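Local structure of transcription factor tau subunit sfc1 (4BJJ) at residues S45-L56 / I95-D103. The protein forms part of TFIIIC, which binds intragenic promoter elements of tRNA and 5S RNA genes and thereby enables RNA polymerase III recruitment. The protein carries 3 engineered substitutions. Sequence-based numbering, arbitrary orientation.
Engineered in segment 45-56: A50 (natural residue Lys), A51 (natural residue Gln).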
loop_
_atom_site.group_PDB
_atom_site.type_symbol
_atom_site.label_atom_id
_atom_site.label_comp_id
_atom_site.label_asym_id
_atom_site.label_seq_id
_atom_site.Cartn_x
_atom_site.Cartn_y
_atom_site.Cartn_z
ATOM N N SER A 45 7.214 -11.533 7.786
ATOM C CA SER A 45 6.984 -10.172 8.290
ATOM C C SER A 45 5.942 -10.141 9.412
ATOM O O SER A 45 5.978 -9.249 10.272
ATOM C CB SER A 45 6.654 -9.137 7.172
ATOM O OG SER A 45 5.417 -9.374 6.554
ATOM N N PHE A 46 5.058 -11.139 9.436
ATOM C CA PHE A 46 4.035 -11.237 10.469
ATOM C C PHE A 46 4.421 -12.139 11.632
ATOM O O PHE A 46 4.034 -11.888 12.768
ATOM C CB PHE A 46 2.726 -11.720 9.859
ATOM C CG PHE A 46 1.958 -10.624 9.169
ATOM C CD1 PHE A 46 1.123 -9.806 9.891
ATOM C CD2 PHE A 46 2.108 -10.391 7.811
ATOM C CE1 PHE A 46 0.431 -8.803 9.273
ATOM C CE2 PHE A 46 1.419 -9.393 7.188
ATOM C CZ PHE A 46 0.591 -8.589 7.914
ATOM N N GLN A 47 5.192 -13.177 11.350
ATOM C CA GLN A 47 5.628 -14.097 12.379
ATOM C C GLN A 47 6.824 -13.589 13.144
ATOM O O GLN A 47 6.924 -13.809 14.346
ATOM C CB GLN A 47 5.966 -15.436 11.766
ATOM C CG GLN A 47 4.732 -16.233 11.477
ATOM C CD GLN A 47 5.062 -17.648 11.164
ATOM O OE1 GLN A 47 6.223 -18.040 11.250
ATOM N NE2 GLN A 47 4.054 -18.436 10.806
ATOM N N ASN A 48 7.717 -12.907 12.439
ATOM C CA ASN A 48 8.947 -12.405 13.014
ATOM C C ASN A 48 9.392 -11.102 12.322
ATOM O O ASN A 48 10.393 -11.074 11.608
ATOM C CB ASN A 48 10.027 -13.486 12.903
ATOM C CG ASN A 48 11.241 -13.187 13.757
ATOM O OD1 ASN A 48 11.288 -12.165 14.430
ATOM N ND2 ASN A 48 12.238 -14.076 13.724
ATOM N N PRO A 49 8.643 -10.007 12.543
ATOM C CA PRO A 49 8.834 -8.715 11.846
ATOM C C PRO A 49 10.294 -8.254 11.705
ATOM O O PRO A 49 10.720 -7.852 10.626
ATOM C CB PRO A 49 8.060 -7.737 12.711
ATOM C CG PRO A 49 7.029 -8.577 13.404
ATOM C CD PRO A 49 7.599 -9.936 13.575
ATOM N N ALA A 50 11.052 -8.350 12.784
ATOM C CA ALA A 50 12.441 -7.917 12.807
ATOM C C ALA A 50 13.346 -8.620 11.787
ATOM O O ALA A 50 14.425 -8.124 11.460
ATOM C CB ALA A 50 12.990 -8.121 14.218
ATOM N N ALA A 51 12.910 -9.781 11.312
ATOM C CA ALA A 51 13.695 -10.628 10.417
ATOM C C ALA A 51 13.281 -10.495 8.957
ATOM O O ALA A 51 13.899 -11.105 8.079
ATOM C CB ALA A 51 13.571 -12.104 10.847
ATOM N N ALA A 52 12.214 -9.740 8.715
ATOM C CA ALA A 52 11.652 -9.586 7.380
ATOM C C ALA A 52 12.705 -9.176 6.368
ATOM O O ALA A 52 13.553 -8.352 6.637
ATOM C CB ALA A 52 10.528 -8.571 7.404
ATOM N N LEU A 53 12.600 -9.740 5.183
ATOM C CA LEU A 53 13.663 -9.679 4.202
ATOM C C LEU A 53 13.060 -9.977 2.826
ATOM O O LEU A 53 12.238 -10.862 2.673
ATOM C CB LEU A 53 14.738 -10.733 4.562
ATOM C CG LEU A 53 16.013 -10.742 3.731
ATOM C CD1 LEU A 53 17.169 -11.216 4.559
ATOM C CD2 LEU A 53 15.867 -11.615 2.497
ATOM N N LEU A 54 13.501 -9.256 1.815
ATOM C CA LEU A 54 13.095 -9.548 0.460
ATOM C C LEU A 54 14.116 -8.951 -0.495
ATOM O O LEU A 54 14.617 -7.852 -0.290
ATOM C CB LEU A 54 11.696 -8.988 0.207
ATOM C CG LEU A 54 10.991 -9.280 -1.109
ATOM C CD1 LEU A 54 10.758 -10.750 -1.318
ATOM C CD2 LEU A 54 9.657 -8.529 -1.124
ATOM N N GLU A 55 14.398 -9.684 -1.556
ATOM C CA GLU A 55 15.425 -9.309 -2.503
ATOM C C GLU A 55 14.844 -9.084 -3.918
ATOM O O GLU A 55 13.974 -9.820 -4.363
ATOM C CB GLU A 55 16.466 -10.419 -2.515
ATOM C CG GLU A 55 17.798 -10.026 -3.077
ATOM C CD GLU A 55 18.817 -11.118 -2.902
ATOM O OE1 GLU A 55 19.439 -11.158 -1.827
ATOM O OE2 GLU A 55 18.989 -11.935 -3.833
ATOM N N LEU A 56 15.323 -8.047 -4.599
ATOM C CA LEU A 56 14.836 -7.697 -5.927
ATOM C C LEU A 56 15.930 -7.847 -6.976
ATOM O O LEU A 56 17.062 -7.355 -6.823
ATOM C CB LEU A 56 14.311 -6.261 -5.940
ATOM C CG LEU A 56 13.808 -5.714 -7.286
ATOM C CD1 LEU A 56 12.495 -6.352 -7.696
ATOM C CD2 LEU A 56 13.658 -4.221 -7.197
ATOM N N ILE A 95 -2.142 -1.942 6.458
ATOM C CA ILE A 95 -0.936 -2.449 5.869
ATOM C C ILE A 95 0.102 -2.329 7.013
ATOM O O ILE A 95 0.509 -1.226 7.387
ATOM C CB ILE A 95 -0.554 -1.596 4.637
ATOM C CG1 ILE A 95 -1.631 -1.707 3.563
ATOM C CG2 ILE A 95 0.781 -2.006 4.053
ATOM C CD1 ILE A 95 -1.500 -0.673 2.428
ATOM N N ARG A 96 0.502 -3.462 7.588
ATOM C CA ARG A 96 1.335 -3.447 8.794
ATOM C C ARG A 96 2.819 -3.334 8.488
ATOM O O ARG A 96 3.564 -2.827 9.312
ATOM C CB ARG A 96 1.086 -4.678 9.666
ATOM C CG ARG A 96 -0.307 -4.780 10.279
ATOM C CD ARG A 96 -0.768 -3.537 10.986
ATOM N NE ARG A 96 0.061 -3.128 12.117
ATOM C CZ ARG A 96 -0.098 -3.573 13.366
ATOM N NH1 ARG A 96 -1.020 -4.473 13.655
ATOM N NH2 ARG A 96 0.697 -3.145 14.326
ATOM N N GLN A 97 3.240 -3.808 7.324
ATOM C CA GLN A 97 4.630 -3.676 6.901
ATOM C C GLN A 97 4.798 -3.391 5.410
ATOM O O GLN A 97 4.000 -3.804 4.578
ATOM C CB GLN A 97 5.476 -4.906 7.290
ATOM C CG GLN A 97 6.660 -4.463 8.156
ATOM C CD GLN A 97 7.502 -5.596 8.688
ATOM O OE1 GLN A 97 7.868 -6.510 7.965
ATOM N NE2 GLN A 97 7.857 -5.510 9.952
ATOM N N VAL A 98 5.877 -2.692 5.091
ATOM C CA VAL A 98 6.164 -2.293 3.734
ATOM C C VAL A 98 7.573 -2.710 3.369
ATOM O O VAL A 98 8.500 -2.472 4.127
ATOM C CB VAL A 98 6.051 -0.760 3.571
ATOM C CG1 VAL A 98 6.019 -0.402 2.127
ATOM C CG2 VAL A 98 4.799 -0.268 4.212
ATOM N N PHE A 99 7.721 -3.326 2.206
ATOM C CA PHE A 99 9.026 -3.541 1.594
ATOM C C PHE A 99 9.240 -2.441 0.547
ATOM O O PHE A 99 8.535 -2.368 -0.468
ATOM C CB PHE A 99 9.090 -4.930 0.958
ATOM C CG PHE A 99 8.902 -6.064 1.936
ATOM C CD1 PHE A 99 7.626 -6.443 2.345
ATOM C CD2 PHE A 99 10.009 -6.757 2.446
ATOM C CE1 PHE A 99 7.453 -7.483 3.227
ATOM C CE2 PHE A 99 9.842 -7.807 3.338
ATOM C CZ PHE A 99 8.563 -8.178 3.723
ATOM N N LEU A 100 10.204 -1.581 0.827
ATOM C CA LEU A 100 10.462 -0.381 0.042
ATOM C C LEU A 100 11.593 -0.619 -0.937
ATOM O O LEU A 100 12.758 -0.705 -0.558
ATOM C CB LEU A 100 10.825 0.782 0.963
ATOM C CG LEU A 100 9.773 1.151 2.020
ATOM C CD1 LEU A 100 10.425 1.807 3.216
ATOM C CD2 LEU A 100 8.708 2.058 1.494
ATOM N N PHE A 101 11.229 -0.740 -2.202
ATOM C CA PHE A 101 12.201 -0.813 -3.267
ATOM C C PHE A 101 12.255 0.501 -4.047
ATOM O O PHE A 101 13.323 0.887 -4.490
ATOM C CB PHE A 101 11.895 -1.978 -4.199
ATOM C CG PHE A 101 12.235 -3.294 -3.632
ATOM C CD1 PHE A 101 13.551 -3.638 -3.403
ATOM C CD2 PHE A 101 11.245 -4.196 -3.330
ATOM C CE1 PHE A 101 13.870 -4.861 -2.879
ATOM C CE2 PHE A 101 11.567 -5.426 -2.805
ATOM C CZ PHE A 101 12.892 -5.765 -2.588
ATOM N N ARG A 102 11.120 1.187 -4.221
ATOM C CA ARG A 102 11.145 2.509 -4.876
ATOM C C ARG A 102 11.877 3.497 -4.009
ATOM O O ARG A 102 11.881 3.364 -2.788
ATOM C CB ARG A 102 9.740 3.040 -5.135
ATOM C CG ARG A 102 8.897 2.071 -5.888
ATOM C CD ARG A 102 7.696 2.712 -6.483
ATOM N NE ARG A 102 6.601 2.808 -5.538
ATOM C CZ ARG A 102 5.611 1.926 -5.423
ATOM N NH1 ARG A 102 5.570 0.832 -6.180
ATOM N NH2 ARG A 102 4.646 2.152 -4.541
ATOM N N ASP A 103 12.523 4.458 -4.649
ATOM C CA ASP A 103 13.150 5.580 -3.952
ATOM C C ASP A 103 14.507 5.252 -3.308
ATOM O O ASP A 103 15.150 6.121 -2.712
ATOM C CB ASP A 103 12.196 6.196 -2.920
ATOM C CG ASP A 103 12.688 7.536 -2.404
ATOM O OD1 ASP A 103 12.752 8.500 -3.204
ATOM O OD2 ASP A 103 13.021 7.613 -1.202
#
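In F99 (chi1 -61°) and F101 (chi1 -75°), CG lies opposite the carbonyl carbon, and both rings reach toward residues 52-56. L54 and L56 hold CG trans to the backbone N, and the second torsion turns CD2 toward the rings. L54 crosses F99 at about a right angle. Its CD2 sits over one face of the F99 ring, and its CB is 3.6 Å from F99 CD2. The backbone N of L53 lies at the edge of the same ring, in its plane, 3.8 Å from F99 CE2. F99 CZ meets the CB atoms of S45 and A52 obliquely.

F101 meets L56 over one face and L54 at its rim. L56 CB makes a CH-pi contact, 3.8 Å from the F101 ring centroid and 26° off the ring normal. L54 O approaches the ring edge, 3.6 Å from F101 CZ, while L54 CD2 touches F101 CE2 at 4.0 Å.

Q97 continues the row, its chain extended beyond CG. OE1 lies against S45 CB, a short 3.0 Å, and A52 CB. NE2 lies 3.6 Å from P49 CB. S45 OG is hydrogen-bonded to C42 O in helix 35-47. The contact thins out at F46, whose CE1 meets R96 CB; the R96 guanidinium turns away to a salt bridge with E12.

This is the N-terminal, Sfc7-interacting domain of sfc1. A chain of another protein packs on F46 and I95 and forms a salt bridge with R102. The alternating residues Q97, F99 and F101 pack the end of strand 88-100 and the residues after it against the link from helix 35-47 to strand 55-56. Strand 68-73 pairs antiparallel with both 55-56 and 88-100, while strand 12-18 runs parallel to 88-100.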